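Local structure of ThermoDBP-single stranded DNA binding protein (Thermoproteus tenax, 3TEK) at residues 26-31 and 61-66; 39-44 and 91-96. The protein binds single-stranded DNA, probably standing in for the canonical single-stranded DNA-binding protein that is displaced in the Thermoproteales. One frame throughout, in Å; residues are numbered along the deposited sequence.

Overall arrangement
Both contacts join parts of one compact domain in which helices lie on an antiparallel four-stranded sheet, ordered 13-20, 23-31, 116-124 and 131-142. In interaction 1, helix 52-68 packs on strand 23-31; in interaction 2, segment 39-44 meets helix 83-108. Their segments alternate along the chain, and their centres lie about 19 Å apart on opposite sides of the chain's centre. The two do not touch, although their nearest atoms come within about 4 Å. Helix 52-68 connects them: it supplies Ser63 and Leu64 to interaction 1, while its other end places Phe52 and Phe53 against Phe93 of interaction 2.

Interaction 1 (26-31 and 61-66); sequences VLIRWN and AGSLRE
Ser63 meets Val26 and Ile28, two residues that share one face of strand 23-31 and direct their side chains at helix 52-68. The longer branch of Ile28 runs alongside the serine: CG1 stands beside the backbone N and anti to the carbonyl carbon (chi1 -57°), and the chain is extended beyond it (chi2 -179°). Its end atom CD1 thereby comes 3.6 Å from Ser63 OG. The other branch, CG2, reaches the same hydroxyl at 3.8 Å from OG, so that both arms of the isoleucine border it. These are van der Waals contacts; the buried hydroxyl is hydrogen-bonded to Ala59 O one turn earlier in its own helix, which satisfies it. Val13 and Ser15 of strand 13-20 are further neighbours of the serine.

Val26 divides its two methyls between successive helix residues. CG1, anti to the backbone N, abuts the serine with 4.0 Å between Val26 CG1 and Ser63 CB. CG2 points to the leucine instead, where Val26 CG2 and Leu64 CD2 are 4.2 Å apart. Leu64 lies along the flank of the helix and brings only the end of its side chain to the strand, while Ile75 and Phe76 of helix 71-79 also touch it.

Ile28 CA and Ser63 CA are the nearest CA pair of the two segments, 7.1 Å apart. The axes of segments 26-31 and 61-66 run at 129° to each other, 9.6 Å apart at closest approach. This is a two-layer alpha+beta arrangement, with a helix packed against one face of an antiparallel sheet and alternate strand residues entering the shared core.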
loop_
_atom_site.group_PDB
_atom_site.type_symbol
_atom_site.label_atom_id
_atom_site.label_comp_id
_atom_site.label_asym_id
_atom_site.label_seq_id
_atom_site.Cartn_x
_atom_site.Cartn_y
_atom_site.Cartn_z
ATOM N N VAL A 26 12.134 4.640 5.555
ATOM C CA VAL A 26 11.924 3.299 5.050
ATOM C C VAL A 26 11.276 3.380 3.686
ATOM O O VAL A 26 10.142 3.857 3.552
ATOM C CB VAL A 26 11.067 2.451 6.007
ATOM C CG1 VAL A 26 11.010 0.988 5.518
ATOM C CG2 VAL A 26 11.633 2.507 7.460
ATOM N N LEU A 27 12.021 2.940 2.670
ATOM C CA LEU A 27 11.454 2.734 1.331
ATOM C C LEU A 27 10.753 1.380 1.287
ATOM O O LEU A 27 11.375 0.361 1.554
ATOM C CB LEU A 27 12.546 2.806 0.273
ATOM C CG LEU A 27 12.164 2.584 -1.188
ATOM C CD1 LEU A 27 11.058 3.524 -1.643
ATOM C CD2 LEU A 27 13.381 2.769 -2.048
ATOM N N ILE A 28 9.459 1.373 0.972
ATOM C CA ILE A 28 8.702 0.143 0.951
ATOM C C ILE A 28 8.168 -0.122 -0.458
ATOM O O ILE A 28 7.514 0.728 -1.066
ATOM C CB ILE A 28 7.539 0.183 1.916
ATOM C CG1 ILE A 28 8.023 0.479 3.342
ATOM C CG2 ILE A 28 6.761 -1.131 1.871
ATOM C CD1 ILE A 28 6.912 0.505 4.319
ATOM N N ARG A 29 8.462 -1.318 -0.958
ATOM C CA ARG A 29 7.916 -1.802 -2.205
ATOM C C ARG A 29 6.815 -2.771 -1.841
ATOM O O ARG A 29 7.074 -3.782 -1.196
ATOM C CB ARG A 29 8.988 -2.505 -3.038
ATOM C CG ARG A 29 10.101 -1.569 -3.490
ATOM C CD ARG A 29 11.290 -2.283 -4.111
ATOM N NE ARG A 29 12.408 -1.342 -4.230
ATOM C CZ ARG A 29 13.610 -1.455 -3.656
ATOM N NH1 ARG A 29 13.938 -2.513 -2.916
ATOM N NH2 ARG A 29 14.517 -0.498 -3.859
ATOM N N TRP A 30 5.594 -2.470 -2.272
ATOM C CA TRP A 30 4.429 -3.207 -1.822
ATOM C C TRP A 30 3.586 -3.702 -2.991
ATOM O O TRP A 30 3.140 -2.916 -3.813
ATOM C CB TRP A 30 3.617 -2.298 -0.893
ATOM C CG TRP A 30 2.289 -2.831 -0.450
ATOM C CD1 TRP A 30 1.998 -4.106 -0.084
ATOM C CD2 TRP A 30 1.071 -2.088 -0.320
ATOM N NE1 TRP A 30 0.681 -4.211 0.268
ATOM C CE2 TRP A 30 0.081 -2.990 0.128
ATOM C CE3 TRP A 30 0.717 -0.762 -0.558
ATOM C CZ2 TRP A 30 -1.241 -2.602 0.362
ATOM C CZ3 TRP A 30 -0.599 -0.377 -0.326
ATOM C CH2 TRP A 30 -1.561 -1.297 0.136
ATOM N N ASN A 31 3.402 -5.011 -3.084
ATOM C CA ASN A 31 2.451 -5.575 -4.045
ATOM C C ASN A 31 1.249 -6.073 -3.295
ATOM O O ASN A 31 1.382 -6.833 -2.369
ATOM C CB ASN A 31 3.060 -6.714 -4.879
ATOM C CG ASN A 31 2.131 -7.180 -6.049
ATOM O OD1 ASN A 31 0.895 -7.103 -5.967
ATOM N ND2 ASN A 31 2.740 -7.666 -7.134
ATOM N N ALA A 61 4.404 -2.543 9.335
ATOM C CA ALA A 61 4.895 -3.153 10.585
ATOM C C ALA A 61 6.004 -4.114 10.241
ATOM O O ALA A 61 7.049 -4.102 10.887
ATOM C CB ALA A 61 3.776 -3.892 11.311
ATOM N N GLY A 62 5.770 -4.931 9.207
ATOM C CA GLY A 62 6.761 -5.878 8.708
ATOM C C GLY A 62 8.051 -5.202 8.272
ATOM O O GLY A 62 9.126 -5.655 8.627
ATOM N N SER A 63 7.944 -4.112 7.510
ATOM C CA SER A 63 9.141 -3.370 7.092
ATOM C C SER A 63 9.887 -2.758 8.301
ATOM O O SER A 63 11.110 -2.735 8.320
ATOM C CB SER A 63 8.807 -2.294 6.072
ATOM O OG SER A 63 8.160 -2.857 4.926
ATOM N N LEU A 64 9.161 -2.273 9.295
ATOM C CA LEU A 64 9.815 -1.700 10.451
ATOM C C LEU A 64 10.627 -2.745 11.237
ATOM O O LEU A 64 11.739 -2.474 11.670
ATOM C CB LEU A 64 8.809 -0.976 11.350
ATOM C CG LEU A 64 8.333 0.390 10.822
ATOM C CD1 LEU A 64 7.101 0.819 11.531
ATOM C CD2 LEU A 64 9.416 1.483 10.915
ATOM N N ARG A 65 10.048 -3.919 11.401
ATOM C CA ARG A 65 10.737 -5.054 11.998
ATOM C C ARG A 65 11.973 -5.457 11.208
ATOM O O ARG A 65 13.016 -5.700 11.800
ATOM C CB ARG A 65 9.806 -6.266 12.096
ATOM C CG ARG A 65 8.728 -6.104 13.114
ATOM C CD ARG A 65 7.966 -7.423 13.374
ATOM N NE ARG A 65 6.548 -7.138 13.612
ATOM C CZ ARG A 65 5.563 -7.298 12.726
ATOM N NH1 ARG A 65 5.801 -7.808 11.515
ATOM N NH2 ARG A 65 4.319 -6.979 13.077
ATOM N N GLU A 66 11.829 -5.546 9.880
ATOM C CA GLU A 66 12.950 -5.877 8.973
ATOM C C GLU A 66 14.113 -4.927 9.181
ATOM O O GLU A 66 15.253 -5.340 9.460
ATOM C CB GLU A 66 12.515 -5.757 7.516
ATOM C CG GLU A 66 11.941 -6.999 6.925
ATOM C CD GLU A 66 13.031 -7.947 6.429
ATOM O OE1 GLU A 66 13.935 -7.491 5.676
ATOM O OE2 GLU A 66 12.974 -9.144 6.793
#

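Interaction 2 (39-44 and 91-96); sequences RLFGRY and ELFDGL
Phe41 meets helix 83-108 with one side of its ring, the atoms CD1, CE1 and CZ. From CB, the side chain sets off to one side of that helix, and a chi1 of -63° swings CG away from the carbonyl carbon. The first ring atom to touch is CD1, 3.9 Å from Phe93 CE1, which sits at the rim of the Phe41 ring and near its plane. Over one face lies Leu40 CD2, 3.6 Å above the plane of the Phe41 ring and offset toward the rim. Next along the same side, CE1 lies 4.4 Å from Leu96 CB. At the tip, CZ approaches the helix backbone obliquely, 4.1 Å from Leu96 O.

Phe93 comes the other way, and the two side chains pass one another, each heading for the backbone of the other segment. Its far edge reaches the backbone carbonyl of Phe41: Phe93 CZ is 3.8 Å from Phe41 O, with the oxygen near the plane of the Phe93 ring.

Phe52 of helix 52-68 meets the Phe93 ring edge-to-face. Leu96 also touches Trp133 of strand 131-142 and Ile118 of strand 116-124, placing the contact between segment 39-44, the two longer helices and the sheet.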
loop_
_atom_site.group_PDB
_atom_site.type_symbol
_atom_site.label_atom_id
_atom_site.label_comp_id
_atom_site.label_asym_id
_atom_site.label_seq_id
_atom_site.Cartn_x
_atom_site.Cartn_y
_atom_site.Cartn_z
ATOM N N ARG A 39 -12.753 -6.419 -3.149
ATOM C CA ARG A 39 -11.971 -6.935 -2.013
ATOM C C ARG A 39 -11.025 -5.894 -1.478
ATOM O O ARG A 39 -10.900 -5.708 -0.274
ATOM C CB ARG A 39 -11.130 -8.145 -2.413
ATOM C CG ARG A 39 -11.904 -9.418 -2.708
ATOM C CD ARG A 39 -10.929 -10.583 -2.986
ATOM N NE ARG A 39 -9.808 -10.642 -2.039
ATOM C CZ ARG A 39 -9.877 -11.064 -0.777
ATOM N NH1 ARG A 39 -11.026 -11.484 -0.249
ATOM N NH2 ARG A 39 -8.777 -11.065 -0.028
ATOM N N LEU A 40 -10.343 -5.222 -2.392
ATOM C CA LEU A 40 -9.263 -4.324 -2.010
ATOM C C LEU A 40 -9.783 -2.969 -1.525
ATOM O O LEU A 40 -9.335 -2.466 -0.488
ATOM C CB LEU A 40 -8.292 -4.121 -3.176
ATOM C CG LEU A 40 -7.127 -3.157 -2.897
ATOM C CD1 LEU A 40 -6.170 -3.657 -1.795
ATOM C CD2 LEU A 40 -6.415 -2.881 -4.233
ATOM N N PHE A 41 -10.692 -2.384 -2.297
ATOM C CA PHE A 41 -11.166 -1.017 -2.056
ATOM C C PHE A 41 -12.581 -0.949 -1.499
ATOM O O PHE A 41 -12.993 0.112 -1.046
ATOM C CB PHE A 41 -11.156 -0.176 -3.341
ATOM C CG PHE A 41 -9.797 0.042 -3.946
ATOM C CD1 PHE A 41 -8.768 0.619 -3.216
ATOM C CD2 PHE A 41 -9.557 -0.312 -5.275
ATOM C CE1 PHE A 41 -7.513 0.830 -3.804
ATOM C CE2 PHE A 41 -8.325 -0.103 -5.869
ATOM C CZ PHE A 41 -7.292 0.463 -5.131
ATOM N N GLY A 42 -13.315 -2.057 -1.538
ATOM C CA GLY A 42 -14.740 -2.070 -1.176
ATOM C C GLY A 42 -15.080 -2.881 0.064
ATOM O O GLY A 42 -14.231 -3.095 0.939
ATOM N N ARG A 43 -16.324 -3.356 0.129
ATOM C CA ARG A 43 -16.850 -4.009 1.337
ATOM C C ARG A 43 -16.788 -5.550 1.329
ATOM O O ARG A 43 -17.281 -6.187 2.261
ATOM C CB ARG A 43 -18.296 -3.556 1.579
ATOM C CG ARG A 43 -19.336 -4.342 0.785
ATOM C CD ARG A 43 -20.566 -3.512 0.488
ATOM N NE ARG A 43 -21.371 -4.076 -0.595
ATOM C CZ ARG A 43 -21.034 -4.061 -1.885
ATOM N NH1 ARG A 43 -19.886 -3.523 -2.289
ATOM N NH2 ARG A 43 -21.849 -4.601 -2.784
ATOM N N TYR A 44 -16.198 -6.140 0.287
ATOM C CA TYR A 44 -16.143 -7.608 0.146
ATOM C C TYR A 44 -14.908 -8.240 0.805
ATOM O O TYR A 44 -14.793 -9.465 0.863
ATOM C CB TYR A 44 -16.198 -8.017 -1.333
ATOM C CG TYR A 44 -17.526 -7.739 -2.014
ATOM C CD1 TYR A 44 -18.612 -8.598 -1.845
ATOM C CD2 TYR A 44 -17.690 -6.627 -2.842
ATOM C CE1 TYR A 44 -19.831 -8.350 -2.476
ATOM C CE2 TYR A 44 -18.903 -6.368 -3.476
ATOM C CZ TYR A 44 -19.968 -7.233 -3.291
ATOM O OH TYR A 44 -21.169 -6.985 -3.916
ATOM N N GLU A 91 -4.819 9.125 2.726
ATOM C CA GLU A 91 -4.508 9.874 1.503
ATOM C C GLU A 91 -3.981 8.927 0.443
ATOM O O GLU A 91 -4.286 9.075 -0.727
ATOM C CB GLU A 91 -3.493 11.000 1.790
ATOM C CG GLU A 91 -4.115 12.211 2.501
ATOM C CD GLU A 91 -3.095 13.236 2.950
ATOM O OE1 GLU A 91 -1.958 13.160 2.478
ATOM O OE2 GLU A 91 -3.421 14.137 3.772
ATOM N N LEU A 92 -3.191 7.940 0.872
ATOM C CA LEU A 92 -2.756 6.851 -0.005
ATOM C C LEU A 92 -3.922 6.021 -0.560
ATOM O O LEU A 92 -3.947 5.681 -1.753
ATOM C CB LEU A 92 -1.795 5.928 0.751
ATOM C CG LEU A 92 -1.278 4.724 -0.013
ATOM C CD1 LEU A 92 -0.628 5.133 -1.344
ATOM C CD2 LEU A 92 -0.301 3.933 0.922
ATOM N N PHE A 93 -4.858 5.675 0.316
ATOM C CA PHE A 93 -6.006 4.866 -0.062
ATOM C C PHE A 93 -6.845 5.605 -1.114
ATOM O O PHE A 93 -7.206 5.041 -2.148
ATOM C CB PHE A 93 -6.835 4.554 1.181
ATOM C CG PHE A 93 -8.176 3.903 0.897
ATOM C CD1 PHE A 93 -8.268 2.546 0.616
ATOM C CD2 PHE A 93 -9.356 4.647 0.976
ATOM C CE1 PHE A 93 -9.533 1.928 0.395
ATOM C CE2 PHE A 93 -10.603 4.045 0.769
ATOM C CZ PHE A 93 -10.680 2.688 0.475
ATOM N N ASP A 94 -7.125 6.874 -0.838
ATOM C CA ASP A 94 -7.908 7.710 -1.752
ATOM C C ASP A 94 -7.201 7.943 -3.076
ATOM O O ASP A 94 -7.826 7.875 -4.111
ATOM C CB ASP A 94 -8.220 9.074 -1.132
ATOM C CG ASP A 94 -9.335 9.002 -0.120
ATOM O OD1 ASP A 94 -9.763 7.869 0.226
ATOM O OD2 ASP A 94 -9.802 10.084 0.333
ATOM N N GLY A 95 -5.904 8.231 -3.018
ATOM C CA GLY A 95 -5.127 8.461 -4.210
ATOM C C GLY A 95 -5.017 7.217 -5.079
ATOM O O GLY A 95 -5.121 7.314 -6.302
ATOM N N LEU A 96 -4.783 6.057 -4.461
ATOM C CA LEU A 96 -4.711 4.795 -5.209
ATOM C C LEU A 96 -6.048 4.398 -5.810
ATOM O O LEU A 96 -6.096 3.942 -6.940
ATOM C CB LEU A 96 -4.224 3.647 -4.354
ATOM C CG LEU A 96 -2.732 3.285 -4.468
ATOM C CD1 LEU A 96 -2.343 2.379 -3.303
ATOM C CD2 LEU A 96 -2.378 2.634 -5.826
#